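Local coordinates for protein putative phosphosugar isomerase (Silicibacter pomeroyi DSS-3, PDB 3FJ1) that probably binds phosphosugars through two SIS domains and is a putative phosphosugar isomerase, its actual reaction being unproven, at residues Cys58-Tyr63 against Ser216-Asn221; Ser159-Leu164 against Asp308-Ile313. One frame throughout, in Å; residues are numbered along the deposited sequence.

Interaction 1: residues Cys58-Tyr63 against Ser216-Asn221; sequences CTYLSY and SLAVSN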
ATOM      1  N   CYS A  58      -2.621  -2.866 -10.379  1.00  8.60           N
ATOM      2  CA  CYS A  58      -3.839  -2.222  -9.869  1.00  8.26           C
ATOM      3  C   CYS A  58      -3.596  -0.764  -9.414  1.00  8.18           C
ATOM      4  O   CYS A  58      -4.401   0.126  -9.683  1.00  8.34           O
ATOM      5  CB  CYS A  58      -4.452  -3.061  -8.785  1.00  9.67           C
ATOM      6  SG  CYS A  58      -5.322  -4.529  -9.436  1.00  9.27           S
ATOM      7  N   THR A  59      -2.463  -0.513  -8.775  1.00  8.26           N
ATOM      8  CA  THR A  59      -2.128   0.860  -8.414  1.00  7.89           C
ATOM      9  C   THR A  59      -2.031   1.737  -9.659  1.00  9.19           C
ATOM     10  O   THR A  59      -2.594   2.835  -9.700  1.00  8.71           O
ATOM     11  CB  THR A  59      -0.819   0.910  -7.629  1.00  7.13           C
ATOM     12  OG1 THR A  59      -0.969   0.130  -6.431  1.00  7.26           O
ATOM     13  CG2 THR A  59      -0.404   2.378  -7.300  1.00  7.69           C
ATOM     14  N   TYR A  60      -1.325   1.246 -10.675  1.00  9.18           N
ATOM     15  CA  TYR A  60      -1.212   1.909 -11.975  1.00  9.05           C
ATOM     16  C   TYR A  60      -2.613   2.210 -12.560  1.00  9.41           C
ATOM     17  O   TYR A  60      -2.931   3.356 -12.882  1.00  8.87           O
ATOM     18  CB  TYR A  60      -0.377   1.009 -12.888  1.00  9.53           C
ATOM     19  CG  TYR A  60       0.184   1.602 -14.158  1.00  9.62           C
ATOM     20  CD1 TYR A  60      -0.438   2.627 -14.841  1.00 10.11           C
ATOM     21  CD2 TYR A  60       1.303   1.021 -14.754  1.00 10.41           C
ATOM     22  CE1 TYR A  60       0.069   3.105 -16.053  1.00  9.81           C
ATOM     23  CE2 TYR A  60       1.791   1.485 -15.956  1.00 10.39           C
ATOM     24  CZ  TYR A  60       1.186   2.520 -16.592  1.00  9.39           C
ATOM     25  OH  TYR A  60       1.702   2.953 -17.771  1.00  9.24           O
ATOM     26  N   LEU A  61      -3.467   1.195 -12.606  1.00  8.90           N
ATOM     27  CA  LEU A  61      -4.797   1.349 -13.141  1.00  8.75           C
ATOM     28  C   LEU A  61      -5.724   2.227 -12.282  1.00  8.33           C
ATOM     29  O   LEU A  61      -6.634   2.831 -12.845  1.00  9.14           O
ATOM     30  CB  LEU A  61      -5.420  -0.008 -13.408  1.00  8.03           C
ATOM     31  CG  LEU A  61      -4.683  -0.891 -14.446  1.00  8.22           C
ATOM     32  CD1 LEU A  61      -5.419  -2.260 -14.556  1.00  8.28           C
ATOM     33  CD2 LEU A  61      -4.537  -0.193 -15.804  1.00  8.89           C
ATOM     34  N   SER A  62      -5.456   2.331 -10.977  1.00  8.68           N
ATOM     35  CA  SER A  62      -6.229   3.203 -10.103  0.50  9.01           C
ATOM     36  C   SER A  62      -5.952   4.657 -10.471  1.00  9.08           C
ATOM     37  O   SER A  62      -6.880   5.446 -10.639  1.00  8.76           O
ATOM     38  CB  SER A  62      -5.923   2.933  -8.632  0.50  9.77           C
ATOM     39  OG  SER A  62      -6.228   1.594  -8.328  0.50 10.06           O
ATOM     40  N   TYR A  63      -4.680   5.020 -10.633  1.00  9.00           N
ATOM     41  CA  TYR A  63      -4.356   6.373 -11.116  1.00  9.10           C
ATOM     42  C   TYR A  63      -4.997   6.641 -12.474  1.00  8.77           C
ATOM     43  O   TYR A  63      -5.601   7.704 -12.686  1.00  7.47           O
ATOM     44  CB  TYR A  63      -2.848   6.593 -11.228  1.00 10.47           C
ATOM     45  CG  TYR A  63      -2.246   6.975  -9.917  1.00 10.90           C
ATOM     46  CD1 TYR A  63      -2.377   8.273  -9.432  1.00 11.67           C
ATOM     47  CD2 TYR A  63      -1.589   6.029  -9.130  1.00 11.12           C
ATOM     48  CE1 TYR A  63      -1.855   8.639  -8.193  1.00 12.16           C
ATOM     49  CE2 TYR A  63      -1.022   6.388  -7.891  1.00 12.05           C
ATOM     50  CZ  TYR A  63      -1.183   7.687  -7.425  1.00 11.91           C
ATOM     51  OH  TYR A  63      -0.659   8.010  -6.182  1.00 12.67           O
ATOM     52  N   SER A 216       3.508   7.088 -11.817  1.00  8.49           N
ATOM     53  CA  SER A 216       4.775   6.367 -11.898  1.00  9.16           C
ATOM     54  C   SER A 216       5.163   5.688 -10.574  1.00  9.00           C
ATOM     55  O   SER A 216       6.078   4.862 -10.534  1.00  8.90           O
ATOM     56  CB  SER A 216       5.881   7.319 -12.358  1.00 10.07           C
ATOM     57  OG  SER A 216       6.241   8.214 -11.322  1.00 10.78           O
ATOM     58  N   LEU A 217       4.497   6.065  -9.482  1.00  8.84           N
ATOM     59  CA  LEU A 217       4.714   5.363  -8.223  1.00  9.33           C
ATOM     60  C   LEU A 217       4.415   3.878  -8.355  1.00  8.30           C
ATOM     61  O   LEU A 217       5.053   3.074  -7.691  1.00  9.22           O
ATOM     62  CB  LEU A 217       3.883   5.958  -7.079  1.00  9.18           C
ATOM     63  CG  LEU A 217       4.208   5.448  -5.667  1.00  9.92           C
ATOM     64  CD1 LEU A 217       5.672   5.553  -5.245  1.00 11.14           C
ATOM     65  CD2 LEU A 217       3.302   6.238  -4.681  1.00 10.20           C
ATOM     66  N   ALA A 218       3.496   3.505  -9.239  1.00  8.53           N
ATOM     67  CA  ALA A 218       3.135   2.087  -9.427  1.00  7.93           C
ATOM     68  C   ALA A 218       4.309   1.302 -10.015  1.00  7.81           C
ATOM     69  O   ALA A 218       4.615   0.192  -9.567  1.00  7.67           O
ATOM     70  CB  ALA A 218       1.858   1.956 -10.317  1.00  7.87           C
ATOM     71  N   VAL A 219       4.986   1.870 -11.012  1.00  7.96           N
ATOM     72  CA  VAL A 219       6.165   1.197 -11.611  1.00  8.35           C
ATOM     73  C   VAL A 219       7.382   1.346 -10.672  1.00  7.97           C
ATOM     74  O   VAL A 219       8.237   0.485 -10.668  1.00  8.15           O
ATOM     75  CB  VAL A 219       6.505   1.661 -13.099  1.00  8.38           C
ATOM     76  CG1 VAL A 219       5.345   1.313 -14.077  1.00  8.68           C
ATOM     77  CG2 VAL A 219       6.910   3.116 -13.149  1.00  9.52           C
ATOM     78  N   SER A 220       7.476   2.416  -9.868  1.00  7.96           N
ATOM     79  CA  SER A 220       8.525   2.518  -8.862  1.00  8.18           C
ATOM     80  C   SER A 220       8.375   1.339  -7.856  1.00  8.93           C
ATOM     81  O   SER A 220       9.355   0.697  -7.461  1.00  8.59           O
ATOM     82  CB  SER A 220       8.443   3.871  -8.141  1.00  7.95           C
ATOM     83  OG  SER A 220       9.492   3.998  -7.190  1.00  7.62           O
ATOM     84  N   ASN A 221       7.148   1.036  -7.476  1.00  9.15           N
ATOM     85  CA  ASN A 221       6.869  -0.060  -6.525  1.00  9.03           C
ATOM     86  C   ASN A 221       7.227  -1.408  -7.174  1.00  8.90           C
ATOM     87  O   ASN A 221       7.829  -2.286  -6.571  1.00 10.29           O
ATOM     88  CB  ASN A 221       5.373  -0.081  -6.138  1.00  8.83           C
ATOM     89  CG  ASN A 221       4.968   1.077  -5.249  1.00  9.49           C
ATOM     90  OD1 ASN A 221       5.822   1.837  -4.776  1.00  9.11           O
ATOM     91  ND2 ASN A 221       3.676   1.222  -5.015  1.00  8.93           N
TER
HETATM   92  O   HOH W   1       1.533  -0.630  -5.500  1.00  8.08           O
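Tyr60 and Thr59 meet Ala218 and Val219 from different flanks of the contact, and their torsions then place the ring, the methyl and the hydroxyl. With CG of Tyr60 anti to its backbone nitrogen (chi1 -165°), the phenol ring swings past Ala218 and lies beside Val219; in Thr59 the methyl CG2 takes that same anti place, which turns OG1 beside the backbone nitrogen. Ala218 is the centre of the packing. Its CB sits against the backbone of the facing helix, 3.3 Å from Tyr60 N, and also meets Tyr60 CB at 3.5 Å. From the preceding residue, the Thr59 methyl touches it too, CG2 to Ala218 CB being 3.8 Å. With only a methyl where the helices come nearest, the two backbones lie close: the CA atoms of Tyr60 and Ala218 are 5.0 Å apart, and the short helix axes approach to 8.6 Å at 175°, an antiparallel pair. On the buried flank the Tyr60 ring meets Val219 obliquely, CE2 to CG1 4.0 Å, while the phenol oxygen passes beyond both segments to hydrogen-bond Leu306 O. The other flank is polar. There one water joins the helices, 2.8 Å from Thr59 OG1 and accepting from Asn221 ND2 at 2.9 Å; no direct hydrogen bond crosses between the segments. OD1 of Asn221 is occupied by Ser237 and OG1 of Thr59 also bonds Asp55 O, so both ends of the water bridge belong to groups already held by their surroundings. This is close antiparallel helix packing about a small residue, here between the helices that follow the first strands, 45-49 and 208-212, of the two alpha/beta SIS domains.

Interaction 2: residues Ser159-Leu164 against Asp308-Ile313; sequences SAVAGL and DPLSLI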
ATOM      1  N   SER A 159      -0.717  -6.987 -18.474  1.00  8.57           N
ATOM      2  CA  SER A 159      -1.815  -6.721 -17.522  1.00  8.46           C
ATOM      3  C   SER A 159      -2.175  -5.226 -17.548  1.00  8.23           C
ATOM      4  O   SER A 159      -3.361  -4.830 -17.638  1.00  7.86           O
ATOM      5  CB  SER A 159      -1.454  -7.182 -16.107  1.00  8.29           C
ATOM      6  OG  SER A 159      -1.394  -8.618 -16.007  1.00 10.00           O
ATOM      7  N   ALA A 160      -1.146  -4.382 -17.423  1.00  8.42           N
ATOM      8  CA  ALA A 160      -1.345  -2.971 -17.439  1.00  7.65           C
ATOM      9  C   ALA A 160      -1.912  -2.491 -18.776  1.00  7.85           C
ATOM     10  O   ALA A 160      -2.852  -1.696 -18.787  1.00  7.51           O
ATOM     11  CB  ALA A 160      -0.041  -2.212 -17.044  1.00  6.95           C
ATOM     12  N   VAL A 161      -1.386  -3.007 -19.888  1.00  8.07           N
ATOM     13  CA  VAL A 161      -1.875  -2.625 -21.198  1.00  7.95           C
ATOM     14  C   VAL A 161      -3.349  -3.003 -21.375  1.00  7.15           C
ATOM     15  O   VAL A 161      -4.145  -2.166 -21.834  1.00  7.46           O
ATOM     16  CB  VAL A 161      -1.010  -3.200 -22.333  1.00  7.68           C
ATOM     17  CG1 VAL A 161      -1.696  -3.029 -23.653  1.00  7.96           C
ATOM     18  CG2 VAL A 161       0.367  -2.491 -22.324  1.00  7.69           C
ATOM     19  N   ALA A 162      -3.705  -4.225 -20.979  1.00  7.41           N
ATOM     20  CA  ALA A 162      -5.105  -4.677 -21.019  1.00  7.78           C
ATOM     21  C   ALA A 162      -6.032  -3.718 -20.271  1.00  8.30           C
ATOM     22  O   ALA A 162      -7.100  -3.340 -20.795  1.00  7.58           O
ATOM     23  CB  ALA A 162      -5.256  -6.108 -20.507  1.00  7.72           C
ATOM     24  N   GLY A 163      -5.660  -3.371 -19.036  1.00  7.36           N
ATOM     25  CA  GLY A 163      -6.435  -2.418 -18.229  1.00  8.15           C
ATOM     26  C   GLY A 163      -6.505  -1.037 -18.868  1.00  6.94           C
ATOM     27  O   GLY A 163      -7.563  -0.399 -18.878  1.00  7.83           O
ATOM     28  N   LEU A 164      -5.394  -0.571 -19.422  1.00  7.53           N
ATOM     29  CA  LEU A 164      -5.370   0.730 -20.104  1.00  7.34           C
ATOM     30  C   LEU A 164      -6.246   0.755 -21.361  1.00  8.46           C
ATOM     31  O   LEU A 164      -6.896   1.763 -21.626  1.00  8.09           O
ATOM     32  CB  LEU A 164      -3.933   1.206 -20.404  1.00  7.44           C
ATOM     33  CG  LEU A 164      -3.105   1.654 -19.175  1.00  6.97           C
ATOM     34  CD1 LEU A 164      -1.655   1.833 -19.617  1.00  7.75           C
ATOM     35  CD2 LEU A 164      -3.647   2.913 -18.398  1.00  7.64           C
ATOM     36  N   ASP A 308       3.420   6.141 -20.487  1.00  9.50           N
ATOM     37  CA  ASP A 308       4.840   6.408 -20.249  1.00  9.83           C
ATOM     38  C   ASP A 308       5.503   5.469 -19.246  1.00  9.14           C
ATOM     39  O   ASP A 308       6.607   5.014 -19.488  1.00  9.56           O
ATOM     40  CB  ASP A 308       5.105   7.871 -19.855  1.00  9.43           C
ATOM     41  CG  ASP A 308       5.271   8.819 -21.067  1.00  9.85           C
ATOM     42  OD1 ASP A 308       5.166   8.405 -22.249  1.00  8.64           O
ATOM     43  OD2 ASP A 308       5.487  10.011 -20.797  1.00  9.53           O
ATOM     44  N   PRO A 309       4.847   5.188 -18.104  1.00  8.88           N
ATOM     45  CA  PRO A 309       5.481   4.293 -17.132  1.00  8.53           C
ATOM     46  C   PRO A 309       5.836   2.895 -17.650  1.00  8.78           C
ATOM     47  O   PRO A 309       6.798   2.322 -17.170  1.00  9.38           O
ATOM     48  CB  PRO A 309       4.473   4.255 -15.976  1.00  8.76           C
ATOM     49  CG  PRO A 309       3.765   5.561 -16.076  1.00  8.80           C
ATOM     50  CD  PRO A 309       3.600   5.762 -17.565  1.00  9.06           C
ATOM     51  N   LEU A 310       5.089   2.371 -18.616  1.00  8.30           N
ATOM     52  CA  LEU A 310       5.392   1.060 -19.171  1.00  9.15           C
ATOM     53  C   LEU A 310       6.738   1.065 -19.904  1.00  8.55           C
ATOM     54  O   LEU A 310       7.518   0.097 -19.828  1.00  8.11           O
ATOM     55  CB  LEU A 310       4.260   0.588 -20.077  1.00 10.12           C
ATOM     56  CG  LEU A 310       2.961   0.139 -19.380  1.00 10.49           C
ATOM     57  CD1 LEU A 310       1.920  -0.045 -20.447  1.00 11.67           C
ATOM     58  CD2 LEU A 310       3.153  -1.130 -18.519  1.00 11.16           C
ATOM     59  N   SER A 311       7.039   2.159 -20.599  1.00  8.86           N
ATOM     60  CA  SER A 311       8.321   2.259 -21.262  1.00  9.07           C
ATOM     61  C   SER A 311       9.460   2.260 -20.190  1.00  8.82           C
ATOM     62  O   SER A 311      10.484   1.577 -20.314  1.00  8.28           O
ATOM     63  CB  SER A 311       8.333   3.532 -22.126  1.00  8.60           C
ATOM     64  OG  SER A 311       9.641   3.786 -22.611  1.00  9.75           O
ATOM     65  N   LEU A 312       9.261   3.010 -19.116  1.00  8.37           N
ATOM     66  CA  LEU A 312      10.271   3.117 -18.057  1.00  8.45           C
ATOM     67  C   LEU A 312      10.563   1.777 -17.376  1.00  7.96           C
ATOM     68  O   LEU A 312      11.699   1.449 -17.115  1.00  8.01           O
ATOM     69  CB  LEU A 312       9.801   4.123 -16.996  1.00  8.22           C
ATOM     70  CG  LEU A 312       9.411   5.520 -17.463  1.00  8.48           C
ATOM     71  CD1 LEU A 312       8.997   6.390 -16.282  1.00  7.92           C
ATOM     72  CD2 LEU A 312      10.602   6.153 -18.228  1.00  9.14           C
ATOM     73  N   ILE A 313       9.511   1.010 -17.071  1.00  7.75           N
ATOM     74  CA  ILE A 313       9.690  -0.280 -16.423  1.00  6.94           C
ATOM     75  C   ILE A 313      10.396  -1.269 -17.351  1.00  7.29           C
ATOM     76  O   ILE A 313      11.157  -2.092 -16.871  1.00  8.03           O
ATOM     77  CB  ILE A 313       8.386  -0.855 -15.829  1.00  7.37           C
ATOM     78  CG1 ILE A 313       8.706  -1.909 -14.735  1.00  7.23           C
ATOM     79  CG2 ILE A 313       7.395  -1.354 -16.942  1.00  6.27           C
ATOM     80  CD1 ILE A 313       9.357  -1.361 -13.419  1.00  7.72           C
TER
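Leu310 alone brings helix 308-313 into touch with segment 159-164, its two methyls dividing the facing surface between them. The tight spot is Leu310 CD1, pressed to 3.5 Å from Val161 CG2, closer than carbons usually lie. Those two side chains run at a slant to one another, whereas Leu164 comes from the next turn and meets Leu310 end to end, CD1 to CD1 4.1 Å. Leu310 CD2 rests on Ala160 CB at 3.7 Å. CG of Leu310 lies anti to the carbonyl carbon (chi1 -73°), and from there the branch spreads its methyls over the surface made by Ala160, Val161 and Leu164.

Elsewhere the pair is loose. The axes stay 11.1 Å apart, antiparallel at 173°, and even the nearest CA atoms, those of Ala160 and Leu310, are 8.0 Å from each other. Only 129 Å² is buried between the segments, and no hydrogen bond joins them. The looser flanks do not open to solvent: all four touching residues are buried, Leu183 of helix 183-191 packs on both Val161 and Leu310, and Tyr60 of helix 53-69 also packs on Leu310. Between the two segments the contact is made by apolar side chains alone, in the interior, where helices 153-171 and 308-326, one from each SIS domain, face one another across the domain interface of this tandem alpha/beta fold.

In the fold
From the N terminus, helix 53-69 of the first SIS domain supplies 58-63, and the chain then runs through most of that domain to helix 153-171, which carries 159-164. Only in the second domain are the partners met: interaction 1 closes its loop at 216-221, after 152 intervening residues, and interaction 2 closes at 308-313, after 143. The segments alternate, so the two loops cross rather than nest. Their centres lie 9 Å apart and they touch directly, Tyr60 OH being 3.4 Å from Pro309 CD, while Val219 packs on Pro309 and Ile313. Together they join two helices of each domain into one continuous interface between the parallel sheets.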